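Local coordinates for protein 2-nitropropane dioxygenase (Streptomyces ansochromogenes, PDB 3BW2) that oxidises nitroalkanes with FMN as its cofactor and probably acts with molecular oxygen on propionate 3-nitronate, at residues T264-A269 / P274-V279; G177-T182 / A292-V297; S198-V203 / A229-A234. All blocks are in the same frame, centred on the assembly; numbering follows the deposited sequence.

Contact 1 and contact 2 meet in one small antiparallel sheet, where strand 275-278 runs between strands 264-267 and 178-179; contact 3 stands apart, its centre 23 to 24 Å from theirs. Contact 2 is buried beside the flavin and consists of a single pair of rings, with glycine backbone on the cofactor side. Contact 1 is partly buried and richly polar: a ladder of backbone bonds with arginines that bond to residues elsewhere in the chain and, for Arg-265, to the second subunit. Contact 3, also partly buried, lies at the outer layer of the barrel near the second subunit and joins a helix to the turn after the next helix by aliphatic packing, without a hydrogen bond.

Contact 1. Residues T264-A269 / P274-V279; sequences TRLTRA and PARSLV
With CG anti to the backbone N (chi1 -176°) and a bend farther out at chi3, Arg-276 brings its guanidinium across the side chain of Thr-264, whose own chi1 of 70° sets the hydroxyl between its backbone N and carbonyl carbon. Arg-276 NH1 gives Thr-264 OG1 a hydrogen bond of 2.9 Å, the oxygen lying 18° out of the guanidinium plane. Water 1 accepts from Arg-276 NH1 at 2.8 Å and donates to Thr-264 O, so two routes tie the arginine to one threonine. Leu-266 lies over one face of that guanidinium, its CG 3.9 Å from Arg-276 NH2, while NH2 also bonds Val-174 O. With an alanine in place of this arginine, the Thr-264 hydroxyl, water 1 and Val-174 O would probably lose their donor, and Leu-266 the flat group it packs against.

Beneath these side chains the backbones pair antiparallel, Arg-265 with Ser-277 and Thr-267 with Ala-275, each pair bonded in both directions; the shortest link runs from Thr-267 N to Ala-275 O at 2.9 Å. At the hairpin end, Arg-268 and Pro-274 lie alongside each other: Pro-274 CG sits against one guanidinium face, 3.5 Å from Arg-268 NH2, and Asp-185 and Asp-190 form salt bridges with that nitrogen. Thr-267 OG1 accepts from Ala-269 N, an ST turn that starts the chain's bend. The extended Arg-265 passes Val-279 CG2, 3.6 Å from Arg-265 CG, and its NH2 hydrogen-bonds Glu-188 O of the second subunit.

The hairpin is part of a three-stranded sheet: strand 275-278 lies between strands 264-267 and 178-179, which puts Arg-276 near Gly-177 of the FMN site, while helix 281-286 packs against Thr-267 and Val-279.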
ATOM      1  N   THR A 264      -9.211   6.722   6.105  1.00 23.67           N
ATOM      2  CA  THR A 264      -9.444   5.402   6.665  1.00 22.22           C
ATOM      3  C   THR A 264      -8.222   4.998   7.478  1.00 23.24           C
ATOM      4  O   THR A 264      -7.140   5.576   7.334  1.00 20.14           O
ATOM      5  CB  THR A 264      -9.641   4.340   5.570  1.00 22.53           C
ATOM      6  OG1 THR A 264      -8.396   4.114   4.894  1.00 20.93           O
ATOM      7  CG2 THR A 264     -10.677   4.798   4.560  1.00 21.40           C
ATOM      8  N   ARG A 265      -8.407   4.004   8.336  1.00 21.29           N
ATOM      9  CA  ARG A 265      -7.329   3.491   9.161  1.00 23.27           C
ATOM     10  C   ARG A 265      -7.645   2.064   9.566  1.00 21.41           C
ATOM     11  O   ARG A 265      -8.812   1.681   9.665  1.00 19.08           O
ATOM     12  CB  ARG A 265      -7.159   4.322  10.435  1.00 25.90           C
ATOM     13  CG  ARG A 265      -6.507   5.667  10.235  1.00 33.60           C
ATOM     14  CD  ARG A 265      -6.307   6.356  11.572  1.00 38.08           C
ATOM     15  NE  ARG A 265      -5.669   7.660  11.414  1.00 45.16           N
ATOM     16  CZ  ARG A 265      -4.450   7.837  10.918  1.00 46.52           C
ATOM     17  NH1 ARG A 265      -3.733   6.792  10.531  1.00 47.05           N
ATOM     18  NH2 ARG A 265      -3.950   9.061  10.803  1.00 48.03           N
ATOM     19  N   LEU A 266      -6.599   1.276   9.779  1.00 20.74           N
ATOM     20  CA  LEU A 266      -6.767  -0.096  10.229  1.00 20.61           C
ATOM     21  C   LEU A 266      -6.953   0.025  11.733  1.00 21.90           C
ATOM     22  O   LEU A 266      -6.220   0.770  12.387  1.00 22.75           O
ATOM     23  CB  LEU A 266      -5.515  -0.915   9.930  1.00 21.88           C
ATOM     24  CG  LEU A 266      -5.342  -1.423   8.503  1.00 23.46           C
ATOM     25  CD1 LEU A 266      -3.941  -1.994   8.336  1.00 24.85           C
ATOM     26  CD2 LEU A 266      -6.397  -2.478   8.207  1.00 22.67           C
ATOM     27  N   THR A 267      -7.928  -0.688  12.285  1.00 19.02           N
ATOM     28  CA  THR A 267      -8.168  -0.623  13.720  1.00 18.66           C
ATOM     29  C   THR A 267      -8.786  -1.904  14.265  1.00 18.41           C
ATOM     30  O   THR A 267      -9.406  -2.670  13.529  1.00 16.62           O
ATOM     31  CB  THR A 267      -9.112   0.553  14.076  1.00 19.91           C
ATOM     32  OG1 THR A 267      -9.278   0.624  15.496  1.00 21.84           O
ATOM     33  CG2 THR A 267     -10.481   0.359  13.429  1.00 20.97           C
ATOM     34  N   ARG A 268      -8.600  -2.126  15.561  1.00 17.38           N
ATOM     35  CA  ARG A 268      -9.164  -3.289  16.234  1.00 18.72           C
ATOM     36  C   ARG A 268     -10.330  -2.812  17.097  1.00 18.17           C
ATOM     37  O   ARG A 268     -10.959  -3.598  17.802  1.00 17.95           O
ATOM     38  CB  ARG A 268      -8.114  -3.962  17.129  1.00 17.85           C
ATOM     39  CG  ARG A 268      -6.971  -4.649  16.384  1.00 18.90           C
ATOM     40  CD  ARG A 268      -6.220  -5.628  17.306  1.00 21.23           C
ATOM     41  NE  ARG A 268      -5.116  -6.314  16.631  1.00 21.14           N
ATOM     42  CZ  ARG A 268      -3.934  -5.763  16.357  1.00 21.81           C
ATOM     43  NH1 ARG A 268      -3.681  -4.507  16.704  1.00 19.31           N
ATOM     44  NH2 ARG A 268      -3.007  -6.466  15.718  1.00 18.26           N
ATOM     45  N   ALA A 269     -10.622  -1.516  17.023  1.00 18.50           N
ATOM     46  CA  ALA A 269     -11.688  -0.915  17.821  1.00 19.04           C
ATOM     47  C   ALA A 269     -13.040  -1.625  17.796  1.00 18.36           C
ATOM     48  O   ALA A 269     -13.676  -1.798  18.831  1.00 19.04           O
ATOM     49  CB  ALA A 269     -11.877   0.545  17.409  1.00 20.14           C
ATOM     50  N   PRO A 274      -7.450  -6.355  13.158  1.00 16.89           N
ATOM     51  CA  PRO A 274      -7.217  -5.241  12.232  1.00 16.11           C
ATOM     52  C   PRO A 274      -8.168  -5.208  11.042  1.00 17.22           C
ATOM     53  O   PRO A 274      -8.218  -6.147  10.243  1.00 16.64           O
ATOM     54  CB  PRO A 274      -5.764  -5.445  11.807  1.00 16.33           C
ATOM     55  CG  PRO A 274      -5.146  -6.083  13.023  1.00 15.98           C
ATOM     56  CD  PRO A 274      -6.202  -7.104  13.400  1.00 17.04           C
ATOM     57  N   ALA A 275      -8.914  -4.113  10.927  1.00 15.33           N
ATOM     58  CA  ALA A 275      -9.867  -3.946   9.838  1.00 16.16           C
ATOM     59  C   ALA A 275      -9.893  -2.471   9.438  1.00 16.83           C
ATOM     60  O   ALA A 275      -9.908  -1.597  10.302  1.00 17.70           O
ATOM     61  CB  ALA A 275     -11.253  -4.406  10.289  1.00 16.03           C
ATOM     62  N   ARG A 276      -9.896  -2.196   8.134  1.00 16.39           N
ATOM     63  CA  ARG A 276      -9.887  -0.811   7.660  1.00 17.05           C
ATOM     64  C   ARG A 276     -11.284  -0.198   7.598  1.00 17.34           C
ATOM     65  O   ARG A 276     -12.171  -0.689   6.891  1.00 17.28           O
ATOM     66  CB  ARG A 276      -9.211  -0.725   6.289  1.00 14.81           C
ATOM     67  CG  ARG A 276      -9.077   0.698   5.755  1.00 16.52           C
ATOM     68  CD  ARG A 276      -8.327   0.721   4.434  1.00 14.15           C
ATOM     69  NE  ARG A 276      -6.935   0.307   4.583  1.00 15.95           N
ATOM     70  CZ  ARG A 276      -5.976   1.050   5.135  1.00 16.99           C
ATOM     71  NH1 ARG A 276      -6.243   2.265   5.600  1.00 16.94           N
ATOM     72  NH2 ARG A 276      -4.742   0.574   5.224  1.00 16.25           N
ATOM     73  N   SER A 277     -11.456   0.888   8.342  1.00 15.17           N
ATOM     74  CA  SER A 277     -12.723   1.601   8.434  1.00 17.33           C
ATOM     75  C   SER A 277     -12.504   3.098   8.249  1.00 17.72           C
ATOM     76  O   SER A 277     -11.390   3.586   8.423  1.00 17.92           O
ATOM     77  CB  SER A 277     -13.333   1.357   9.820  1.00 13.44           C
ATOM     78  OG  SER A 277     -14.331   2.313  10.129  1.00 21.19           O
ATOM     79  N   LEU A 278     -13.559   3.822   7.886  1.00 18.80           N
ATOM     80  CA  LEU A 278     -13.455   5.272   7.748  1.00 18.62           C
ATOM     81  C   LEU A 278     -13.269   5.762   9.181  1.00 18.81           C
ATOM     82  O   LEU A 278     -13.902   5.242  10.102  1.00 19.70           O
ATOM     83  CB  LEU A 278     -14.744   5.862   7.167  1.00 18.74           C
ATOM     84  CG  LEU A 278     -15.121   5.497   5.731  1.00 19.81           C
ATOM     85  CD1 LEU A 278     -16.502   6.035   5.420  1.00 19.79           C
ATOM     86  CD2 LEU A 278     -14.104   6.080   4.764  1.00 17.88           C
ATOM     87  N   VAL A 279     -12.394   6.740   9.383  1.00 16.90           N
ATOM     88  CA  VAL A 279     -12.160   7.251  10.726  1.00 17.17           C
ATOM     89  C   VAL A 279     -13.397   7.994  11.223  1.00 17.24           C
ATOM     90  O   VAL A 279     -13.888   8.904  10.567  1.00 18.99           O
ATOM     91  CB  VAL A 279     -10.940   8.204  10.755  1.00 19.72           C
ATOM     92  CG1 VAL A 279     -10.750   8.780  12.154  1.00 20.01           C
ATOM     93  CG2 VAL A 279      -9.685   7.449  10.318  1.00 17.17           C
TER
HETATM   94  O   HOH W   1      -4.518   4.321   6.217  1.00 40.30           O

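Contact 2. Residues G177-T182 / A292-V297. With FMN (flavin mononucleotide), chain B.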
ATOM      1  N   GLY A 177     -10.511  -2.794   2.259  1.00 15.73           N
ATOM      2  CA  GLY A 177     -11.481  -2.382   3.253  1.00 15.83           C
ATOM      3  C   GLY A 177     -11.871  -3.608   4.065  1.00 16.47           C
ATOM      4  O   GLY A 177     -11.684  -4.740   3.612  1.00 15.22           O
ATOM      5  N   GLY A 178     -12.404  -3.398   5.265  1.00 16.55           N
ATOM      6  CA  GLY A 178     -12.803  -4.527   6.084  1.00 16.88           C
ATOM      7  C   GLY A 178     -11.623  -5.215   6.746  1.00 18.48           C
ATOM      8  O   GLY A 178     -10.543  -4.633   6.876  1.00 17.84           O
ATOM      9  N   HIS A 179     -11.819  -6.465   7.153  1.00 16.23           N
ATOM     10  CA  HIS A 179     -10.769  -7.212   7.839  1.00 17.23           C
ATOM     11  C   HIS A 179      -9.587  -7.688   7.008  1.00 17.47           C
ATOM     12  O   HIS A 179      -9.751  -8.219   5.907  1.00 15.75           O
ATOM     13  CB  HIS A 179     -11.355  -8.436   8.548  1.00 18.86           C
ATOM     14  CG  HIS A 179     -12.061  -8.117   9.828  1.00 18.77           C
ATOM     15  ND1 HIS A 179     -13.376  -7.710   9.873  1.00 22.89           N
ATOM     16  CD2 HIS A 179     -11.630  -8.138  11.110  1.00 17.41           C
ATOM     17  CE1 HIS A 179     -13.726  -7.496  11.129  1.00 21.47           C
ATOM     18  NE2 HIS A 179     -12.684  -7.748  11.900  1.00 20.03           N
ATOM     19  N   GLN A 180      -8.390  -7.497   7.554  1.00 15.76           N
ATOM     20  CA  GLN A 180      -7.179  -7.971   6.908  1.00 16.63           C
ATOM     21  C   GLN A 180      -7.271  -9.478   7.108  1.00 17.64           C
ATOM     22  O   GLN A 180      -7.578  -9.935   8.213  1.00 16.25           O
ATOM     23  CB  GLN A 180      -5.942  -7.428   7.622  1.00 16.12           C
ATOM     24  CG  GLN A 180      -5.554  -6.024   7.204  1.00 17.66           C
ATOM     25  CD  GLN A 180      -5.081  -5.978   5.768  1.00 18.81           C
ATOM     26  OE1 GLN A 180      -5.754  -5.430   4.894  1.00 20.95           O
ATOM     27  NE2 GLN A 180      -3.917  -6.573   5.510  1.00 16.06           N
ATOM     28  N   GLY A 181      -7.017 -10.241   6.048  1.00 17.65           N
ATOM     29  CA  GLY A 181      -7.097 -11.689   6.136  1.00 18.20           C
ATOM     30  C   GLY A 181      -5.845 -12.396   6.634  1.00 19.20           C
ATOM     31  O   GLY A 181      -5.487 -13.459   6.122  1.00 17.75           O
ATOM     32  N   THR A 182      -5.170 -11.810   7.622  1.00 18.44           N
ATOM     33  CA  THR A 182      -3.971 -12.428   8.188  1.00 18.65           C
ATOM     34  C   THR A 182      -4.386 -13.761   8.820  1.00 18.16           C
ATOM     35  O   THR A 182      -5.469 -13.873   9.391  1.00 18.04           O
ATOM     36  CB  THR A 182      -3.337 -11.526   9.268  1.00 17.41           C
ATOM     37  OG1 THR A 182      -4.352 -11.097  10.174  1.00 16.23           O
ATOM     38  CG2 THR A 182      -2.684 -10.307   8.644  1.00 17.54           C
ATOM     39  N   ALA A 292      -6.095  -7.073  20.930  1.00 27.07           N
ATOM     40  CA  ALA A 292      -6.167  -8.109  19.911  1.00 26.89           C
ATOM     41  C   ALA A 292      -6.966  -9.248  20.529  1.00 25.58           C
ATOM     42  O   ALA A 292      -6.412 -10.107  21.209  1.00 25.85           O
ATOM     43  CB  ALA A 292      -4.767  -8.579  19.538  1.00 26.88           C
ATOM     44  N   ALA A 293      -8.276  -9.237  20.312  1.00 24.98           N
ATOM     45  CA  ALA A 293      -9.147 -10.267  20.869  1.00 24.68           C
ATOM     46  C   ALA A 293     -10.372 -10.466  19.986  1.00 23.59           C
ATOM     47  O   ALA A 293     -11.424  -9.883  20.233  1.00 23.48           O
ATOM     48  CB  ALA A 293      -9.579  -9.873  22.284  1.00 23.90           C
ATOM     49  N   TYR A 294     -10.221 -11.301  18.963  1.00 23.78           N
ATOM     50  CA  TYR A 294     -11.292 -11.590  18.017  1.00 23.46           C
ATOM     51  C   TYR A 294     -11.761 -13.036  18.181  1.00 24.42           C
ATOM     52  O   TYR A 294     -10.951 -13.931  18.400  1.00 27.20           O
ATOM     53  CB  TYR A 294     -10.781 -11.380  16.589  1.00 20.90           C
ATOM     54  CG  TYR A 294     -11.798 -11.703  15.526  1.00 18.71           C
ATOM     55  CD1 TYR A 294     -12.716 -10.748  15.101  1.00 19.76           C
ATOM     56  CD2 TYR A 294     -11.865 -12.978  14.965  1.00 19.58           C
ATOM     57  CE1 TYR A 294     -13.679 -11.052  14.143  1.00 19.08           C
ATOM     58  CE2 TYR A 294     -12.823 -13.294  14.005  1.00 18.92           C
ATOM     59  CZ  TYR A 294     -13.725 -12.327  13.599  1.00 18.44           C
ATOM     60  OH  TYR A 294     -14.673 -12.628  12.647  1.00 21.58           O
ATOM     61  N   PRO A 295     -13.075 -13.289  18.061  1.00 24.36           N
ATOM     62  CA  PRO A 295     -14.152 -12.336  17.789  1.00 23.53           C
ATOM     63  C   PRO A 295     -14.727 -11.754  19.077  1.00 23.01           C
ATOM     64  O   PRO A 295     -15.802 -11.156  19.070  1.00 21.81           O
ATOM     65  CB  PRO A 295     -15.168 -13.188  17.046  1.00 23.83           C
ATOM     66  CG  PRO A 295     -15.079 -14.483  17.802  1.00 25.78           C
ATOM     67  CD  PRO A 295     -13.579 -14.675  17.982  1.00 24.30           C
ATOM     68  N   ASP A 296     -14.003 -11.935  20.177  1.00 23.01           N
ATOM     69  CA  ASP A 296     -14.440 -11.440  21.482  1.00 23.28           C
ATOM     70  C   ASP A 296     -14.917  -9.990  21.421  1.00 23.01           C
ATOM     71  O   ASP A 296     -16.031  -9.674  21.846  1.00 21.14           O
ATOM     72  CB  ASP A 296     -13.299 -11.553  22.495  1.00 26.39           C
ATOM     73  CG  ASP A 296     -12.829 -12.987  22.691  1.00 27.73           C
ATOM     74  OD1 ASP A 296     -12.384 -13.613  21.705  1.00 30.72           O
ATOM     75  OD2 ASP A 296     -12.903 -13.484  23.834  1.00 28.91           O
ATOM     76  N   VAL A 297     -14.068  -9.107  20.903  1.00 20.91           N
ATOM     77  CA  VAL A 297     -14.418  -7.695  20.803  1.00 20.00           C
ATOM     78  C   VAL A 297     -15.605  -7.496  19.866  1.00 19.31           C
ATOM     79  O   VAL A 297     -16.481  -6.670  20.127  1.00 19.24           O
ATOM     80  CB  VAL A 297     -13.209  -6.859  20.321  1.00 20.67           C
ATOM     81  CG1 VAL A 297     -13.617  -5.410  20.122  1.00 17.03           C
ATOM     82  CG2 VAL A 297     -12.085  -6.953  21.351  1.00 18.36           C
TER
HETATM   83  N1  FMN B 370     -13.682 -10.548   3.111  1.00 17.88           N
HETATM   84  C2  FMN B 370     -14.062 -11.858   3.451  1.00 19.62           C
HETATM   85  O2  FMN B 370     -13.365 -12.809   3.106  1.00 18.13           O
HETATM   86  N3  FMN B 370     -15.224 -12.094   4.166  1.00 18.73           N
HETATM   87  C4  FMN B 370     -16.070 -11.075   4.576  1.00 20.36           C
HETATM   88  O4  FMN B 370     -17.107 -11.338   5.212  1.00 18.98           O
HETATM   89  C4A FMN B 370     -15.713  -9.743   4.231  1.00 20.06           C
HETATM   90  N5  FMN B 370     -16.530  -8.672   4.587  1.00 20.55           N
HETATM   91  C5A FMN B 370     -16.215  -7.358   4.232  1.00 18.64           C
HETATM   92  C6  FMN B 370     -17.092  -6.304   4.598  1.00 18.27           C
HETATM   93  C7  FMN B 370     -16.829  -4.932   4.255  1.00 18.33           C
HETATM   94  C7M FMN B 370     -18.111  -4.110   3.982  1.00 16.34           C
HETATM   95  C8  FMN B 370     -15.632  -4.713   3.479  1.00 17.52           C
HETATM   96  C8M FMN B 370     -15.499  -3.584   2.456  1.00 14.91           C
HETATM   97  C9  FMN B 370     -14.724  -5.761   3.124  1.00 17.29           C
HETATM   98  C9A FMN B 370     -15.016  -7.095   3.496  1.00 18.30           C
HETATM   99  N10 FMN B 370     -14.161  -8.175   3.147  1.00 19.13           N
HETATM  100  C10 FMN B 370     -14.505  -9.498   3.496  1.00 18.69           C
HETATM  101  C1' FMN B 370     -12.786  -7.912   2.529  1.00 15.89           C
HETATM  102  C2' FMN B 370     -12.910  -8.144   1.002  1.00 14.30           C
HETATM  103  O2' FMN B 370     -12.790  -9.534   0.741  1.00 14.05           O
HETATM  104  C3' FMN B 370     -11.773  -7.434   0.189  1.00 14.69           C
HETATM  105  O3' FMN B 370     -10.539  -7.938   0.701  1.00 15.38           O
HETATM  106  C4' FMN B 370     -11.761  -5.902   0.311  1.00 13.56           C
HETATM  107  O4' FMN B 370     -13.100  -5.440   0.129  1.00 13.23           O
HETATM  108  C5' FMN B 370     -10.831  -5.269  -0.766  1.00 13.81           C
HETATM  109  O5' FMN B 370     -10.803  -3.816  -0.678  1.00 11.87           O
HETATM  110  P   FMN B 370     -11.818  -2.757  -1.400  1.00 17.32           P
HETATM  111  O1P FMN B 370     -11.899  -3.719  -2.537  1.00 17.59           O
HETATM  112  O2P FMN B 370     -10.635  -1.835  -1.171  1.00 15.43           O
HETATM  113  O3P FMN B 370     -12.726  -3.034  -0.217  1.00 16.02           O
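Gly-177 N gives FMN O5' a hydrogen bond of 3.1 Å and FMN O3P a weak one, fastening the phosphate end of the cofactor, and two residues farther on His-179 touches Tyr-294. His-179 NE2 hydrogen-bonds Thr-271 OG1, and Tyr-294 CE1 lies 4.1 Å from that same His-179 NE2. This is the closest approach between 177-182 and 292-297, and it is a glancing one. The two rings meet obliquely, their centroids 5.6 Å apart and their planes at 59°. Tyr-294 can span the gap because its CG is anti to the backbone N (chi1 178°), which throws the ring out from its loop toward the histidine. Pro-295, joined to Tyr-294 by a cis peptide, lays its CB over the centre of one face of the tyrosine ring, and the same proline is the N-cap of helix 296-311. The phenol OH bonds Tyr-44 OH, while Phe-130 meets both rings and Trp-320 makes an edge-to-face pair with the histidine.

The setting is the C-terminal end of the barrel strands in a TIM barrel, where the chain after strand 168-172 runs along FMN. Gly-178 CA rests 3.7 Å from FMN C9; a side chain here would run into the flavin, and the positive phi also favours glycine. His-179 then rises over the isoalloxazine, with His-179 ND1 6.2 Å from FMN N5. Its carbonyl O takes a hydrogen bond from Gln-172 NE2, an amide that also bonds the cofactor, and the Gln-172 OE1 receives Gly-181 N.

Contact 3. Residues S198-V203 / A229-A234; sequences SLLAQV and AGADAA
The apolar contacts all come from one side chain, Leu-200, which leans out from helix 196-206 with its CG anti to the backbone N (chi1 177°). Its two methyls are shared out: CD2 presses on Ala-229 CB, and CD1 reaches Ala-231 CB at 4.0 Å. The first of these, Leu-200 CD2 to Ala-229 CB at 3.3 Å, is tighter than ordinary carbon contact. Val-226 and Val-211 pack round the same leucine, and Ala-225 of the second subunit lies against Ala-229.

No hydrogen bond crosses between the two segments. On the helix Gln-202 NE2 donates to Ser-198 OG at 3.2 Å, nearly in the amide plane, one turn back along a face that packs on the second subunit. On the other side Gly-230 ends helix 220-228 in a Schellman motif; its positive phi turns the chain, and the methyls of Ala-229 and Ala-231 on either side of it in sequence both touch Leu-200.

From that turn the chain runs into strand 233-236, which pairs with strand 211-214. Strand, helix 220-228 and strand form a beta-alpha-beta crossover. Leu-200, from helix 196-206 on the outside of the barrel, packs on the turn between helix 220-228 and strand 233-236, in the outer helical layer of a TIM barrel.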
ATOM      1  N   SER A 198       2.923  -4.334  -4.458  1.00 18.73           N
ATOM      2  CA  SER A 198       4.121  -5.017  -4.005  1.00 19.83           C
ATOM      3  C   SER A 198       3.770  -6.452  -3.595  1.00 18.87           C
ATOM      4  O   SER A 198       4.463  -7.402  -3.964  1.00 18.07           O
ATOM      5  CB  SER A 198       4.740  -4.255  -2.833  1.00 21.14           C
ATOM      6  OG  SER A 198       5.979  -4.828  -2.467  1.00 26.21           O
ATOM      7  N   LEU A 199       2.684  -6.609  -2.846  1.00 17.43           N
ATOM      8  CA  LEU A 199       2.259  -7.937  -2.410  1.00 16.95           C
ATOM      9  C   LEU A 199       1.983  -8.852  -3.603  1.00 19.11           C
ATOM     10  O   LEU A 199       2.364 -10.027  -3.600  1.00 18.04           O
ATOM     11  CB  LEU A 199       0.997  -7.845  -1.540  1.00 14.86           C
ATOM     12  CG  LEU A 199       0.401  -9.196  -1.114  1.00 13.54           C
ATOM     13  CD1 LEU A 199       1.427  -9.984  -0.290  1.00 12.36           C
ATOM     14  CD2 LEU A 199      -0.872  -8.971  -0.311  1.00 11.70           C
ATOM     15  N   LEU A 200       1.311  -8.316  -4.615  1.00 16.97           N
ATOM     16  CA  LEU A 200       0.986  -9.099  -5.803  1.00 18.82           C
ATOM     17  C   LEU A 200       2.228  -9.681  -6.473  1.00 18.81           C
ATOM     18  O   LEU A 200       2.268 -10.869  -6.797  1.00 16.94           O
ATOM     19  CB  LEU A 200       0.211  -8.244  -6.808  1.00 19.22           C
ATOM     20  CG  LEU A 200      -0.146  -8.921  -8.134  1.00 22.84           C
ATOM     21  CD1 LEU A 200      -0.891 -10.230  -7.875  1.00 21.57           C
ATOM     22  CD2 LEU A 200      -1.001  -7.977  -8.966  1.00 22.27           C
ATOM     23  N   ALA A 201       3.244  -8.845  -6.669  1.00 17.80           N
ATOM     24  CA  ALA A 201       4.477  -9.291  -7.307  1.00 18.09           C
ATOM     25  C   ALA A 201       5.171 -10.365  -6.478  1.00 18.61           C
ATOM     26  O   ALA A 201       5.666 -11.354  -7.020  1.00 18.60           O
ATOM     27  CB  ALA A 201       5.417  -8.103  -7.523  1.00 18.39           C
ATOM     28  N   GLN A 202       5.204 -10.167  -5.162  1.00 19.40           N
ATOM     29  CA  GLN A 202       5.836 -11.121  -4.256  1.00 20.40           C
ATOM     30  C   GLN A 202       5.101 -12.463  -4.273  1.00 21.23           C
ATOM     31  O   GLN A 202       5.724 -13.522  -4.347  1.00 19.99           O
ATOM     32  CB  GLN A 202       5.848 -10.574  -2.823  1.00 21.97           C
ATOM     33  CG  GLN A 202       6.747  -9.361  -2.590  1.00 21.80           C
ATOM     34  CD  GLN A 202       6.697  -8.882  -1.145  1.00 24.13           C
ATOM     35  OE1 GLN A 202       7.024  -9.627  -0.218  1.00 28.10           O
ATOM     36  NE2 GLN A 202       6.282  -7.638  -0.948  1.00 21.80           N
ATOM     37  N   VAL A 203       3.774 -12.412  -4.197  1.00 19.62           N
ATOM     38  CA  VAL A 203       2.970 -13.625  -4.202  1.00 19.89           C
ATOM     39  C   VAL A 203       3.108 -14.366  -5.533  1.00 21.20           C
ATOM     40  O   VAL A 203       3.234 -15.588  -5.560  1.00 19.72           O
ATOM     41  CB  VAL A 203       1.481 -13.308  -3.934  1.00 18.48           C
ATOM     42  CG1 VAL A 203       0.615 -14.539  -4.222  1.00 15.26           C
ATOM     43  CG2 VAL A 203       1.305 -12.869  -2.485  1.00 17.42           C
ATOM     44  N   ALA A 229       0.348  -7.161 -13.567  1.00 23.60           N
ATOM     45  CA  ALA A 229       1.268  -7.575 -12.516  1.00 24.31           C
ATOM     46  C   ALA A 229       1.192  -9.057 -12.149  1.00 24.49           C
ATOM     47  O   ALA A 229       1.851  -9.496 -11.207  1.00 26.86           O
ATOM     48  CB  ALA A 229       1.053  -6.718 -11.278  1.00 22.94           C
ATOM     49  N   GLY A 230       0.389  -9.834 -12.870  1.00 25.24           N
ATOM     50  CA  GLY A 230       0.315 -11.257 -12.573  1.00 24.48           C
ATOM     51  C   GLY A 230      -0.979 -11.821 -12.013  1.00 25.14           C
ATOM     52  O   GLY A 230      -1.099 -13.040 -11.854  1.00 25.01           O
ATOM     53  N   ALA A 231      -1.950 -10.966 -11.707  1.00 21.36           N
ATOM     54  CA  ALA A 231      -3.217 -11.457 -11.173  1.00 21.21           C
ATOM     55  C   ALA A 231      -4.097 -12.014 -12.284  1.00 21.50           C
ATOM     56  O   ALA A 231      -4.012 -11.577 -13.434  1.00 20.76           O
ATOM     57  CB  ALA A 231      -3.956 -10.336 -10.444  1.00 19.31           C
ATOM     58  N   ASP A 232      -4.931 -12.988 -11.931  1.00 21.03           N
ATOM     59  CA  ASP A 232      -5.866 -13.599 -12.872  1.00 22.48           C
ATOM     60  C   ASP A 232      -7.192 -12.849 -12.814  1.00 21.46           C
ATOM     61  O   ASP A 232      -7.969 -12.859 -13.766  1.00 22.99           O
ATOM     62  CB  ASP A 232      -6.104 -15.070 -12.518  1.00 25.79           C
ATOM     63  CG  ASP A 232      -5.201 -16.011 -13.289  1.00 31.13           C
ATOM     64  OD1 ASP A 232      -3.986 -15.744 -13.366  1.00 32.38           O
ATOM     65  OD2 ASP A 232      -5.707 -17.026 -13.816  1.00 35.15           O
ATOM     66  N   ALA A 233      -7.450 -12.203 -11.685  1.00 19.71           N
ATOM     67  CA  ALA A 233      -8.688 -11.454 -11.513  1.00 18.97           C
ATOM     68  C   ALA A 233      -8.522 -10.432 -10.411  1.00 17.84           C
ATOM     69  O   ALA A 233      -7.532 -10.445  -9.681  1.00 17.54           O
ATOM     70  CB  ALA A 233      -9.842 -12.401 -11.171  1.00 17.28           C
ATOM     71  N   ALA A 234      -9.500  -9.541 -10.304  1.00 16.73           N
ATOM     72  CA  ALA A 234      -9.489  -8.508  -9.282  1.00 16.36           C
ATOM     73  C   ALA A 234     -10.736  -8.690  -8.425  1.00 15.73           C
ATOM     74  O   ALA A 234     -11.827  -8.898  -8.952  1.00 16.01           O
ATOM     75  CB  ALA A 234      -9.500  -7.125  -9.930  1.00 14.63           C
TER